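Local coordinates for protein CdiA toxin (Cupriavidus taiwanensis, PDB 5T87) that forms the C-terminal catalytic domain of a contact-dependent growth inhibition toxin, probably acts in the target cell cytoplasm, and is bound by its CdiI immunity protein, at residues E[3-7]-E[28-33]; E[21-25]-E[36-40]. One frame throughout, in Å; residues are numbered along the deposited sequence.

In the fold
Both contacts involve the same β-hairpin, strands 21-27 and 34-41, the central pair of a four-stranded antiparallel sheet. Interaction 2 pairs these two strands directly and is partly buried, with helices 7-12 and 57-64 packed on it. Interaction 1 takes the loop that joins them and sets it against the N-terminal segment leading into helix 7-12, a surface contact. Their centres lie about 16 Å apart, yet they touch where Gly7 O packs on Phe37 CZ at 4.1 Å. The chemistry follows the setting: interaction 2 combines backbone sheet bonds, a salt bridge and hydrophobic side chains, whereas interaction 1 relies on carboxylates receiving amide hydrogens. CdiI reaches both.

Interaction 1 (E[3-7]-E[28-33]); sequences GPSNG and DPQTGE
The loop of a β-hairpin, 28-33, joins strands 21-27 and 34-41, and the N-terminal segment 3-7 comes up beside it, extended at Pro4 and turning at Ser5 and Asn6 into helix 7-12. The loop closes on itself through Asp28 N to Glu33 O (3.0 Å) and Gly32 N to Asp28 O (2.9 Å), Gly32 having positive phi (77°). Across the gap the nearest CA pairs are Pro4 with Glu33 (8.0 Å), Ser5 with Thr31 (7.7 Å) and Asn6 with Asp28 (7.3 Å), so no backbone pairing is possible and every bond across ends on a side chain. Glu33, chi1 p and chi2 t, extends back to 3-7, where OE2 accepts from Ser5 N at 3.3 Å, nearly straight. Asn6 occupies the N-cap position but makes no capping bond; its m rotamer turns the amide to the hairpin loop. There Asn6 ND2 donates to Asp28 OD1 at 3.2 Å, and weakly to Asp28 OD2, also at 3.2 Å; Gln30 OE1 is nearer Asn6 ND2, 2.6 Å, but at too poor an angle for a hydrogen bond. Asp28 OD1 also accepts weakly from Gln30 N (3.1 Å), as in an Asx turn, and from Thr31 N (3.4 Å). Pro4 packs on Tyr5 of CdiI. Ser5 OG faces both carboxylates, weakly bonded to Glu33 OE2 (3.5 Å) with Asp28 OD2 3.1 Å away, and touches Thr31 CG2 at 3.3 Å.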
ATOM      1  N   GLY E   3      10.646  -8.251  -1.141  1.00 97.55           N
ATOM      2  CA  GLY E   3      10.757  -6.767  -0.950  1.00 95.82           C
ATOM      3  C   GLY E   3      12.052  -6.192  -1.509  1.00 96.13           C
ATOM      4  O   GLY E   3      12.789  -6.902  -2.203  1.00 96.78           O
ATOM      5  N   PRO E   4      12.325  -4.894  -1.235  1.00 94.69           N
ATOM      6  CA  PRO E   4      13.607  -4.245  -1.583  1.00 94.84           C
ATOM      7  C   PRO E   4      14.820  -4.826  -0.862  1.00 94.39           C
ATOM      8  O   PRO E   4      14.677  -5.397   0.221  1.00 92.27           O
ATOM      9  CB  PRO E   4      13.401  -2.788  -1.147  1.00 91.61           C
ATOM     10  CG  PRO E   4      11.939  -2.582  -1.218  1.00 91.06           C
ATOM     11  CD  PRO E   4      11.307  -3.897  -0.850  1.00 92.03           C
ATOM     12  N   SER E   5      15.999  -4.661  -1.462  1.00 96.34           N
ATOM     13  CA  SER E   5      17.259  -5.105  -0.846  1.00 97.87           C
ATOM     14  C   SER E   5      17.692  -4.197   0.323  1.00 93.21           C
ATOM     15  O   SER E   5      18.009  -4.695   1.405  1.00 92.49           O
ATOM     16  CB  SER E   5      18.376  -5.200  -1.896  1.00101.61           C
ATOM     17  OG  SER E   5      18.649  -3.935  -2.477  1.00104.17           O
ATOM     18  N   ASN E   6      17.673  -2.878   0.110  1.00 89.41           N
ATOM     19  CA  ASN E   6      18.210  -1.917   1.089  1.00 87.96           C
ATOM     20  C   ASN E   6      17.118  -0.970   1.635  1.00 82.04           C
ATOM     21  O   ASN E   6      17.178   0.250   1.461  1.00 79.85           O
ATOM     22  CB  ASN E   6      19.383  -1.150   0.452  1.00 90.49           C
ATOM     23  CG  ASN E   6      20.437  -2.084  -0.148  1.00 94.70           C
ATOM     24  OD1 ASN E   6      20.834  -3.071   0.475  1.00 94.66           O
ATOM     25  ND2 ASN E   6      20.877  -1.782  -1.371  1.00 97.14           N
ATOM     26  N   GLY E   7      16.137  -1.556   2.322  1.00 77.40           N
ATOM     27  CA  GLY E   7      14.930  -0.844   2.777  1.00 72.50           C
ATOM     28  C   GLY E   7      15.133   0.445   3.564  1.00 68.64           C
ATOM     29  O   GLY E   7      14.563   1.491   3.220  1.00 66.22           O
ATOM     30  N   ASP E  28      17.106   2.725  -5.681  1.00 93.08           N
ATOM     31  CA  ASP E  28      18.241   2.122  -4.982  1.00 94.39           C
ATOM     32  C   ASP E  28      19.523   2.478  -5.753  1.00 98.59           C
ATOM     33  O   ASP E  28      19.662   2.067  -6.910  1.00100.72           O
ATOM     34  CB  ASP E  28      18.060   0.599  -4.881  1.00 93.94           C
ATOM     35  CG  ASP E  28      18.894  -0.025  -3.770  1.00 93.56           C
ATOM     36  OD1 ASP E  28      20.071   0.364  -3.600  1.00 95.03           O
ATOM     37  OD2 ASP E  28      18.369  -0.917  -3.070  1.00 91.94           O
ATOM     38  N   PRO E  29      20.451   3.256  -5.133  1.00 99.90           N
ATOM     39  CA  PRO E  29      21.688   3.578  -5.868  1.00103.52           C
ATOM     40  C   PRO E  29      22.486   2.325  -6.221  1.00106.87           C
ATOM     41  O   PRO E  29      23.027   2.237  -7.325  1.00110.40           O
ATOM     42  CB  PRO E  29      22.480   4.468  -4.894  1.00102.56           C
ATOM     43  CG  PRO E  29      21.517   4.873  -3.834  1.00 99.49           C
ATOM     44  CD  PRO E  29      20.496   3.777  -3.754  1.00 97.83           C
ATOM     45  N   GLN E  30      22.524   1.365  -5.294  1.00105.37           N
ATOM     46  CA  GLN E  30      23.195   0.086  -5.517  1.00107.58           C
ATOM     47  C   GLN E  30      22.492  -0.780  -6.578  1.00108.27           C
ATOM     48  O   GLN E  30      22.987  -0.874  -7.699  1.00112.91           O
ATOM     49  CB  GLN E  30      23.352  -0.681  -4.206  1.00105.82           C
ATOM     50  CG  GLN E  30      24.280  -0.003  -3.217  1.00105.64           C
ATOM     51  CD  GLN E  30      24.145  -0.577  -1.822  1.00105.02           C
ATOM     52  OE1 GLN E  30      23.122  -0.396  -1.160  1.00100.70           O
ATOM     53  NE2 GLN E  30      25.180  -1.275  -1.364  1.00107.76           N
ATOM     54  N   THR E  31      21.351  -1.386  -6.246  1.00104.84           N
ATOM     55  CA  THR E  31      20.710  -2.366  -7.148  1.00105.63           C
ATOM     56  C   THR E  31      19.913  -1.755  -8.321  1.00105.02           C
ATOM     57  O   THR E  31      19.489  -2.493  -9.214  1.00104.18           O
ATOM     58  CB  THR E  31      19.791  -3.369  -6.399  1.00103.67           C
ATOM     59  OG1 THR E  31      18.596  -2.712  -5.966  1.00101.47           O
ATOM     60  CG2 THR E  31      20.509  -3.998  -5.196  1.00102.94           C
ATOM     61  N   GLY E  32      19.683  -0.438  -8.311  1.00102.85           N
ATOM     62  CA  GLY E  32      19.017   0.245  -9.437  1.00102.86           C
ATOM     63  C   GLY E  32      17.500   0.101  -9.551  1.00100.50           C
ATOM     64  O   GLY E  32      16.897   0.644 -10.479  1.00 99.14           O
ATOM     65  N   GLU E  33      16.880  -0.615  -8.615  1.00 98.21           N
ATOM     66  CA  GLU E  33      15.431  -0.844  -8.628  1.00 96.47           C
ATOM     67  C   GLU E  33      14.657   0.405  -8.175  1.00 93.03           C
ATOM     68  O   GLU E  33      15.185   1.224  -7.418  1.00 90.86           O
ATOM     69  CB  GLU E  33      15.090  -2.044  -7.734  1.00 96.17           C
ATOM     70  CG  GLU E  33      15.240  -1.781  -6.230  1.00 95.10           C
ATOM     71  CD  GLU E  33      15.623  -3.007  -5.403  1.00 96.67           C
ATOM     72  OE1 GLU E  33      15.743  -4.124  -5.960  1.00 99.10           O
ATOM     73  OE2 GLU E  33      15.820  -2.847  -4.175  1.00 96.09           O
TER

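Interaction 2 (E[21-25]-E[36-40]); sequences SPRRV and VFDRT
Strands 21-25 and 36-40 run antiparallel, their axes 4.8 Å apart at closest and 159° between directions, as the two arms of a β-hairpin. Arg24 and Phe37 form a hydrogen-bonded pair (CA-CA 5.1 Å): Arg24 N to Phe37 O is 3.0 Å and Phe37 N to Arg24 O 3.1 Å. Val25 and Val36 are the next, non-hydrogen-bonded pair (CA-CA 4.8 Å). Toward Pro22 and Arg39 the strands spread to 6.4 Å between CA atoms, and an ST turn, Arg23 N to Ser21 OG at 3.0 Å, shapes that end. The face carrying Val25 and Val36 packs on helix 57-64, while Phe37 on the other face meets Val10 and Leu11 of helix 7-12. Arg24 and Phe37 touch CB to CB at 4.2 Å, though the Arg24 guanidinium leads away to Ser14 OG. Arg39 lays one guanidinium face over Pro22, NH2 to CB 3.9 Å. Arg23, chi1 t, reaches across to a salt bridge, NE to Asp38 OD1 at 2.7 Å, with Val36 CG1 over the guanidinium face. Because Arg23 NH1 also forms a salt bridge with Asp108 of CdiI, its charge, shared with Asp38, links the sheet to the immunity protein.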
ATOM      1  N   SER E  21      -0.768  12.901   0.094  1.00 65.59           N
ATOM      2  CA  SER E  21      -0.585  11.489   0.421  1.00 62.27           C
ATOM      3  C   SER E  21       0.790  11.203   0.991  1.00 60.49           C
ATOM      4  O   SER E  21       1.778  11.667   0.443  1.00 60.64           O
ATOM      5  CB  SER E  21      -0.755  10.626  -0.831  1.00 61.31           C
ATOM      6  OG  SER E  21      -0.273   9.307  -0.613  1.00 57.99           O
ATOM      7  N   PRO E  22       0.863  10.357   2.035  1.00 59.07           N
ATOM      8  CA  PRO E  22       2.165   9.939   2.559  1.00 58.06           C
ATOM      9  C   PRO E  22       2.970   9.013   1.636  1.00 58.31           C
ATOM     10  O   PRO E  22       4.108   8.709   1.946  1.00 56.18           O
ATOM     11  CB  PRO E  22       1.792   9.192   3.841  1.00 58.15           C
ATOM     12  CG  PRO E  22       0.444   8.617   3.554  1.00 57.73           C
ATOM     13  CD  PRO E  22      -0.245   9.612   2.670  1.00 58.42           C
ATOM     14  N   ARG E  23       2.384   8.551   0.531  1.00 62.02           N
ATOM     15  CA  ARG E  23       3.107   7.720  -0.429  1.00 63.46           C
ATOM     16  C   ARG E  23       4.382   8.399  -0.921  1.00 65.21           C
ATOM     17  O   ARG E  23       4.334   9.533  -1.404  1.00 66.18           O
ATOM     18  CB  ARG E  23       2.220   7.381  -1.620  1.00 64.79           C
ATOM     19  CG  ARG E  23       2.869   6.459  -2.642  1.00 65.44           C
ATOM     20  CD  ARG E  23       1.833   5.780  -3.529  1.00 66.89           C
ATOM     21  NE  ARG E  23       1.500   4.431  -3.073  1.00 66.75           N
ATOM     22  CZ  ARG E  23       0.790   3.538  -3.769  1.00 67.22           C
ATOM     23  NH1 ARG E  23       0.305   3.845  -4.972  1.00 69.49           N
ATOM     24  NH2 ARG E  23       0.562   2.332  -3.253  1.00 66.49           N
ATOM     25  N   ARG E  24       5.501   7.683  -0.776  1.00 65.66           N
ATOM     26  CA  ARG E  24       6.813   8.140  -1.195  1.00 68.14           C
ATOM     27  C   ARG E  24       7.368   7.236  -2.283  1.00 70.83           C
ATOM     28  O   ARG E  24       6.845   6.138  -2.531  1.00 69.14           O
ATOM     29  CB  ARG E  24       7.796   8.120  -0.023  1.00 67.98           C
ATOM     30  CG  ARG E  24       7.288   8.745   1.262  1.00 68.14           C
ATOM     31  CD  ARG E  24       8.392   8.817   2.303  1.00 68.81           C
ATOM     32  NE  ARG E  24       9.399   9.840   1.994  1.00 70.46           N
ATOM     33  CZ  ARG E  24       9.267  11.156   2.205  1.00 71.20           C
ATOM     34  NH1 ARG E  24      10.261  11.975   1.880  1.00 72.39           N
ATOM     35  NH2 ARG E  24       8.155  11.666   2.726  1.00 70.33           N
ATOM     36  N   VAL E  25       8.457   7.703  -2.900  1.00 74.20           N
ATOM     37  CA  VAL E  25       9.175   6.965  -3.957  1.00 76.68           C
ATOM     38  C   VAL E  25      10.685   7.243  -3.903  1.00 78.73           C
ATOM     39  O   VAL E  25      11.103   8.356  -3.568  1.00 80.64           O
ATOM     40  CB  VAL E  25       8.610   7.291  -5.369  1.00 77.10           C
ATOM     41  CG1 VAL E  25       8.720   8.776  -5.704  1.00 77.11           C
ATOM     42  CG2 VAL E  25       9.290   6.446  -6.437  1.00 78.46           C
ATOM     43  N   VAL E  36       8.446   1.877  -4.136  1.00 67.30           N
ATOM     44  CA  VAL E  36       7.287   2.615  -3.619  1.00 63.84           C
ATOM     45  C   VAL E  36       7.088   2.274  -2.141  1.00 61.12           C
ATOM     46  O   VAL E  36       7.052   1.091  -1.766  1.00 59.49           O
ATOM     47  CB  VAL E  36       6.001   2.246  -4.381  1.00 64.90           C
ATOM     48  CG1 VAL E  36       4.782   2.955  -3.781  1.00 64.69           C
ATOM     49  CG2 VAL E  36       6.129   2.558  -5.867  1.00 66.65           C
ATOM     50  N   PHE E  37       6.936   3.320  -1.324  1.00 58.87           N
ATOM     51  CA  PHE E  37       6.780   3.199   0.123  1.00 56.10           C
ATOM     52  C   PHE E  37       5.458   3.767   0.574  1.00 53.61           C
ATOM     53  O   PHE E  37       5.080   4.848   0.142  1.00 53.51           O
ATOM     54  CB  PHE E  37       7.865   4.000   0.826  1.00 56.86           C
ATOM     55  CG  PHE E  37       9.238   3.442   0.648  1.00 57.72           C
ATOM     56  CD1 PHE E  37       9.630   2.303   1.348  1.00 57.54           C
ATOM     57  CD2 PHE E  37      10.156   4.063  -0.198  1.00 59.10           C
ATOM     58  CE1 PHE E  37      10.904   1.776   1.195  1.00 57.84           C
ATOM     59  CE2 PHE E  37      11.439   3.547  -0.346  1.00 59.12           C
ATOM     60  CZ  PHE E  37      11.810   2.400   0.353  1.00 58.76           C
ATOM     61  N   ASP E  38       4.794   3.068   1.487  1.00 51.91           N
ATOM     62  CA  ASP E  38       3.516   3.513   2.040  1.00 51.88           C
ATOM     63  C   ASP E  38       3.557   3.467   3.550  1.00 49.53           C
ATOM     64  O   ASP E  38       4.254   2.638   4.131  1.00 49.57           O
ATOM     65  CB  ASP E  38       2.390   2.608   1.556  1.00 53.13           C
ATOM     66  CG  ASP E  38       2.270   2.588   0.056  1.00 55.18           C
ATOM     67  OD1 ASP E  38       1.749   3.584  -0.494  1.00 55.31           O
ATOM     68  OD2 ASP E  38       2.722   1.594  -0.569  1.00 57.34           O
ATOM     69  N   ARG E  39       2.784   4.336   4.182  1.00 47.78           N
ATOM     70  CA  ARG E  39       2.753   4.385   5.625  1.00 47.48           C
ATOM     71  C   ARG E  39       2.076   3.152   6.202  1.00 45.56           C
ATOM     72  O   ARG E  39       1.044   2.721   5.707  1.00 44.55           O
ATOM     73  CB  ARG E  39       2.020   5.619   6.135  1.00 49.39           C
ATOM     74  CG  ARG E  39       2.374   5.907   7.589  1.00 51.09           C
ATOM     75  CD  ARG E  39       1.322   6.729   8.271  1.00 52.83           C
ATOM     76  NE  ARG E  39       1.431   8.128   7.882  1.00 54.69           N
ATOM     77  CZ  ARG E  39       0.406   8.974   7.736  1.00 57.84           C
ATOM     78  NH1 ARG E  39      -0.860   8.581   7.933  1.00 58.60           N
ATOM     79  NH2 ARG E  39       0.652  10.229   7.382  1.00 59.81           N
ATOM     80  N   THR E  40       2.667   2.606   7.256  1.00 43.14           N
ATOM     81  CA  THR E  40       2.053   1.556   8.020  1.00 42.59           C
ATOM     82  C   THR E  40       1.289   2.233   9.154  1.00 43.55           C
ATOM     83  O   THR E  40       0.062   2.214   9.187  1.00 45.40           O
ATOM     84  CB  THR E  40       3.134   0.574   8.518  1.00 42.12           C
ATOM     85  OG1 THR E  40       3.797  -0.017   7.385  1.00 41.38           O
ATOM     86  CG2 THR E  40       2.557  -0.507   9.423  1.00 42.26           C
TER